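Local coordinates for oxysterol-binding protein homolog 3 (Saccharomyces cerevisiae, PDB 4IC4), which transfers lipids between membranes without vesicles, carrying them in a hydrophobic pocket in phosphoinositide-coupled transport, and helps maintain sterol distribution, at residues Pro361-Lys366 / Lys379-Arg384. Residues are numbered along the deposited sequence; the frame is centred on the assembly and turned at random.
Sequences PKYFEK and KSYWER
Y381 drives the edge of its ring into a face of Y363, a T-shaped pair with the planes at 84° and the centroids 5.0 Å apart. The leading atom is Y381 CD1, which stands over the centre of the Y363 ring, 3.7 Å from Y363 CE2. Beneath the opposite face lies K362 CB, so the Y363 ring is sandwiched between its own neighbour and the helix residue. In Y381, CG anti to the backbone N (chi1 -174°) carries the ring edge over Y363. The backbone itself sets Y381 CB against Y363 CD1, at 3.7 Å. R384 reaches the rim of the same ring: its chain runs extended to NE, and CD comes within 3.6 Å of Y363 CE1. The guanidinium stands nearly upright to the ring plane, at 81°, while NE donates to K379 O over 2.9 Å, lying well above the plane of that carbonyl. The tyrosine pair and R384 join the entry to the β-hairpin of strands 364-368 and 371-374 with the first turn of helix 381-386, near the C-terminal end of the OSBP-related domain. S380 is the helix N-cap: its OG accepts from E383 N and is also hydrogen-bonded to G377 O. No direct hydrogen bond crosses the contact; one water links K362 O to K379 O, and another donates to Y363 O while accepting from Y381 N. Y381 OH is hydrogen-bonded to E129 OE2, and R384 NH2 forms a salt bridge with D392.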
ATOM      1  N   PRO A 361      12.154   4.879 -15.697  1.00 13.96           N
ATOM      2  CA  PRO A 361      10.705   4.779 -15.490  1.00 12.79           C
ATOM      3  C   PRO A 361      10.020   5.437 -16.686  1.00 12.43           C
ATOM      4  O   PRO A 361      10.571   6.359 -17.292  1.00 13.81           O
ATOM      5  CB  PRO A 361      10.484   5.527 -14.173  1.00 15.03           C
ATOM      6  CG  PRO A 361      11.651   6.467 -14.097  1.00 16.60           C
ATOM      7  CD  PRO A 361      12.792   5.623 -14.601  1.00 14.82           C
ATOM      8  N   LYS A 362       8.819   4.975 -17.017  1.00  9.03           N
ATOM      9  CA  LYS A 362       8.121   5.482 -18.194  1.00  9.47           C
ATOM     10  C   LYS A 362       6.848   6.296 -18.011  1.00 10.29           C
ATOM     11  O   LYS A 362       6.508   7.105 -18.876  1.00 11.72           O
ATOM     12  CB  LYS A 362       7.761   4.305 -19.103  1.00 11.37           C
ATOM     13  CG  LYS A 362       8.895   3.345 -19.426  1.00 12.17           C
ATOM     14  CD  LYS A 362       9.930   3.990 -20.323  1.00 13.63           C
ATOM     15  CE  LYS A 362      10.856   2.950 -20.935  1.00 12.73           C
ATOM     16  NZ  LYS A 362      11.645   2.185 -19.931  1.00 13.53           N
ATOM     17  N   TYR A 363       6.146   6.097 -16.901  1.00 10.18           N
ATOM     18  CA  TYR A 363       4.851   6.748 -16.718  1.00  9.21           C
ATOM     19  C   TYR A 363       4.754   7.900 -15.734  1.00  8.89           C
ATOM     20  O   TYR A 363       3.695   8.516 -15.590  1.00 10.41           O
ATOM     21  CB  TYR A 363       3.836   5.652 -16.379  1.00  9.88           C
ATOM     22  CG  TYR A 363       4.014   4.470 -17.304  1.00  8.47           C
ATOM     23  CD1 TYR A 363       3.823   4.611 -18.679  1.00 10.18           C
ATOM     24  CD2 TYR A 363       4.487   3.245 -16.829  1.00  8.86           C
ATOM     25  CE1 TYR A 363       4.107   3.573 -19.559  1.00  8.70           C
ATOM     26  CE2 TYR A 363       4.774   2.192 -17.703  1.00  9.08           C
ATOM     27  CZ  TYR A 363       4.584   2.368 -19.067  1.00  9.62           C
ATOM     28  OH  TYR A 363       4.887   1.352 -19.940  1.00 10.04           O
ATOM     29  N   PHE A 364       5.863   8.192 -15.070  1.00  9.25           N
ATOM     30  CA  PHE A 364       5.921   9.274 -14.100  1.00  9.06           C
ATOM     31  C   PHE A 364       7.172  10.092 -14.365  1.00 10.60           C
ATOM     32  O   PHE A 364       8.181   9.558 -14.828  1.00 11.05           O
ATOM     33  CB  PHE A 364       5.984   8.710 -12.677  1.00 10.40           C
ATOM     34  CG  PHE A 364       4.733   8.008 -12.249  1.00  8.97           C
ATOM     35  CD1 PHE A 364       3.739   8.691 -11.559  1.00 10.68           C
ATOM     36  CD2 PHE A 364       4.536   6.665 -12.553  1.00  9.38           C
ATOM     37  CE1 PHE A 364       2.565   8.048 -11.182  1.00  7.81           C
ATOM     38  CE2 PHE A 364       3.361   6.014 -12.179  1.00  9.30           C
ATOM     39  CZ  PHE A 364       2.376   6.708 -11.493  1.00  9.25           C
ATOM     40  N   GLU A 365       7.098  11.384 -14.067  1.00 12.00           N
ATOM     41  CA  GLU A 365       8.232  12.278 -14.251  1.00 14.27           C
ATOM     42  C   GLU A 365       8.514  12.977 -12.927  1.00 15.02           C
ATOM     43  O   GLU A 365       7.596  13.268 -12.162  1.00 14.49           O
ATOM     44  CB  GLU A 365       7.930  13.306 -15.345  1.00 17.77           C
ATOM     45  CG  GLU A 365       6.756  14.219 -15.043  1.00 21.90           C
ATOM     46  CD  GLU A 365       6.460  15.169 -16.189  1.00 24.65           C
ATOM     47  OE1 GLU A 365       5.560  16.021 -16.040  1.00 27.22           O
ATOM     48  OE2 GLU A 365       7.129  15.059 -17.238  1.00 28.29           O
ATOM     49  N   LYS A 366       9.788  13.240 -12.658  1.00 15.86           N
ATOM     50  CA  LYS A 366      10.182  13.894 -11.417  1.00 18.04           C
ATOM     51  C   LYS A 366       9.940  15.395 -11.522  1.00 19.85           C
ATOM     52  O   LYS A 366      10.443  16.049 -12.435  1.00 20.81           O
ATOM     53  CB  LYS A 366      11.657  13.607 -11.131  1.00 19.05           C
ATOM     54  CG  LYS A 366      12.104  13.975  -9.726  1.00 20.48           C
ATOM     55  CD  LYS A 366      13.511  13.469  -9.450  1.00 22.85           C
ATOM     56  CE  LYS A 366      13.918  13.724  -8.007  1.00 25.13           C
ATOM     57  NZ  LYS A 366      15.262  13.158  -7.705  1.00 27.34           N
ATOM     58  N   LYS A 379       1.661   9.123 -24.923  1.00 15.82           N
ATOM     59  CA  LYS A 379       2.532   8.072 -24.413  1.00 15.17           C
ATOM     60  C   LYS A 379       2.315   7.807 -22.928  1.00 14.06           C
ATOM     61  O   LYS A 379       3.164   7.211 -22.260  1.00 12.62           O
ATOM     62  CB  LYS A 379       4.001   8.418 -24.676  1.00 16.27           C
ATOM     63  CG  LYS A 379       4.400   8.331 -26.145  1.00 17.97           C
ATOM     64  CD  LYS A 379       4.328   6.898 -26.663  1.00 20.93           C
ATOM     65  CE  LYS A 379       4.723   6.820 -28.132  1.00 20.99           C
ATOM     66  NZ  LYS A 379       4.692   5.426 -28.657  1.00 22.45           N
ATOM     67  N   SER A 380       1.178   8.255 -22.408  1.00 12.10           N
ATOM     68  CA  SER A 380       0.855   8.022 -21.006  1.00 10.96           C
ATOM     69  C   SER A 380       0.493   6.548 -20.865  1.00 10.88           C
ATOM     70  O   SER A 380       0.205   5.877 -21.856  1.00 11.19           O
ATOM     71  CB  SER A 380      -0.334   8.881 -20.574  1.00 11.08           C
ATOM     72  OG  SER A 380      -1.524   8.488 -21.238  1.00 12.64           O
ATOM     73  N   TYR A 381       0.504   6.041 -19.638  1.00  8.42           N
ATOM     74  CA  TYR A 381       0.168   4.642 -19.416  1.00  9.29           C
ATOM     75  C   TYR A 381      -1.202   4.264 -19.971  1.00  9.45           C
ATOM     76  O   TYR A 381      -1.330   3.303 -20.729  1.00  9.62           O
ATOM     77  CB  TYR A 381       0.184   4.303 -17.923  1.00  8.01           C
ATOM     78  CG  TYR A 381      -0.026   2.828 -17.655  1.00  6.67           C
ATOM     79  CD1 TYR A 381       1.044   1.940 -17.710  1.00  8.69           C
ATOM     80  CD2 TYR A 381      -1.302   2.316 -17.387  1.00  7.17           C
ATOM     81  CE1 TYR A 381       0.859   0.573 -17.503  1.00  6.96           C
ATOM     82  CE2 TYR A 381      -1.502   0.951 -17.184  1.00  7.45           C
ATOM     83  CZ  TYR A 381      -0.413   0.085 -17.242  1.00  7.46           C
ATOM     84  OH  TYR A 381      -0.577  -1.268 -17.043  1.00  8.35           O
ATOM     85  N   TRP A 382      -2.228   5.015 -19.592  1.00 10.25           N
ATOM     86  CA  TRP A 382      -3.574   4.685 -20.033  1.00  9.06           C
ATOM     87  C   TRP A 382      -3.802   4.859 -21.528  1.00 11.17           C
ATOM     88  O   TRP A 382      -4.610   4.136 -22.112  1.00 12.05           O
ATOM     89  CB  TRP A 382      -4.599   5.464 -19.205  1.00  9.91           C
ATOM     90  CG  TRP A 382      -4.502   5.126 -17.742  1.00 10.84           C
ATOM     91  CD1 TRP A 382      -4.117   5.959 -16.734  1.00 11.84           C
ATOM     92  CD2 TRP A 382      -4.733   3.845 -17.138  1.00  9.30           C
ATOM     93  NE1 TRP A 382      -4.087   5.279 -15.539  1.00 11.14           N
ATOM     94  CE2 TRP A 382      -4.460   3.978 -15.758  1.00  9.67           C
ATOM     95  CE3 TRP A 382      -5.140   2.597 -17.629  1.00 10.79           C
ATOM     96  CZ2 TRP A 382      -4.582   2.907 -14.859  1.00 10.11           C
ATOM     97  CZ3 TRP A 382      -5.261   1.530 -16.735  1.00 10.09           C
ATOM     98  CH2 TRP A 382      -4.981   1.697 -15.365  1.00 10.08           C
ATOM     99  N   GLU A 383      -3.101   5.798 -22.158  1.00 11.75           N
ATOM    100  CA  GLU A 383      -3.255   5.961 -23.598  1.00 12.74           C
ATOM    101  C   GLU A 383      -2.579   4.794 -24.322  1.00 13.25           C
ATOM    102  O   GLU A 383      -3.130   4.248 -25.279  1.00 14.56           O
ATOM    103  CB  GLU A 383      -2.677   7.300 -24.067  1.00 15.04           C
ATOM    104  CG  GLU A 383      -3.591   8.488 -23.781  1.00 18.54           C
ATOM    105  CD  GLU A 383      -4.982   8.305 -24.373  1.00 20.26           C
ATOM    106  OE1 GLU A 383      -5.089   8.094 -25.599  1.00 22.66           O
ATOM    107  OE2 GLU A 383      -5.968   8.369 -23.611  1.00 24.41           O
ATOM    108  N   ARG A 384      -1.390   4.407 -23.861  1.00 11.23           N
ATOM    109  CA  ARG A 384      -0.660   3.285 -24.452  1.00 11.58           C
ATOM    110  C   ARG A 384      -1.475   1.996 -24.336  1.00 11.44           C
ATOM    111  O   ARG A 384      -1.574   1.214 -25.277  1.00 11.64           O
ATOM    112  CB  ARG A 384       0.668   3.063 -23.718  1.00 11.52           C
ATOM    113  CG  ARG A 384       1.796   4.040 -24.021  1.00  9.57           C
ATOM    114  CD  ARG A 384       2.864   3.889 -22.930  1.00 11.18           C
ATOM    115  NE  ARG A 384       4.114   4.611 -23.171  1.00 12.25           N
ATOM    116  CZ  ARG A 384       5.130   4.141 -23.890  1.00 11.39           C
ATOM    117  NH1 ARG A 384       6.229   4.870 -24.038  1.00 15.35           N
ATOM    118  NH2 ARG A 384       5.051   2.951 -24.470  1.00 14.25           N
TER
HETATM  119  O   HOH W   1       5.726   7.323 -21.396  1.00 25.86           O
HETATM  120  O   HOH W   2       1.969   8.031 -17.907  1.00  9.72           O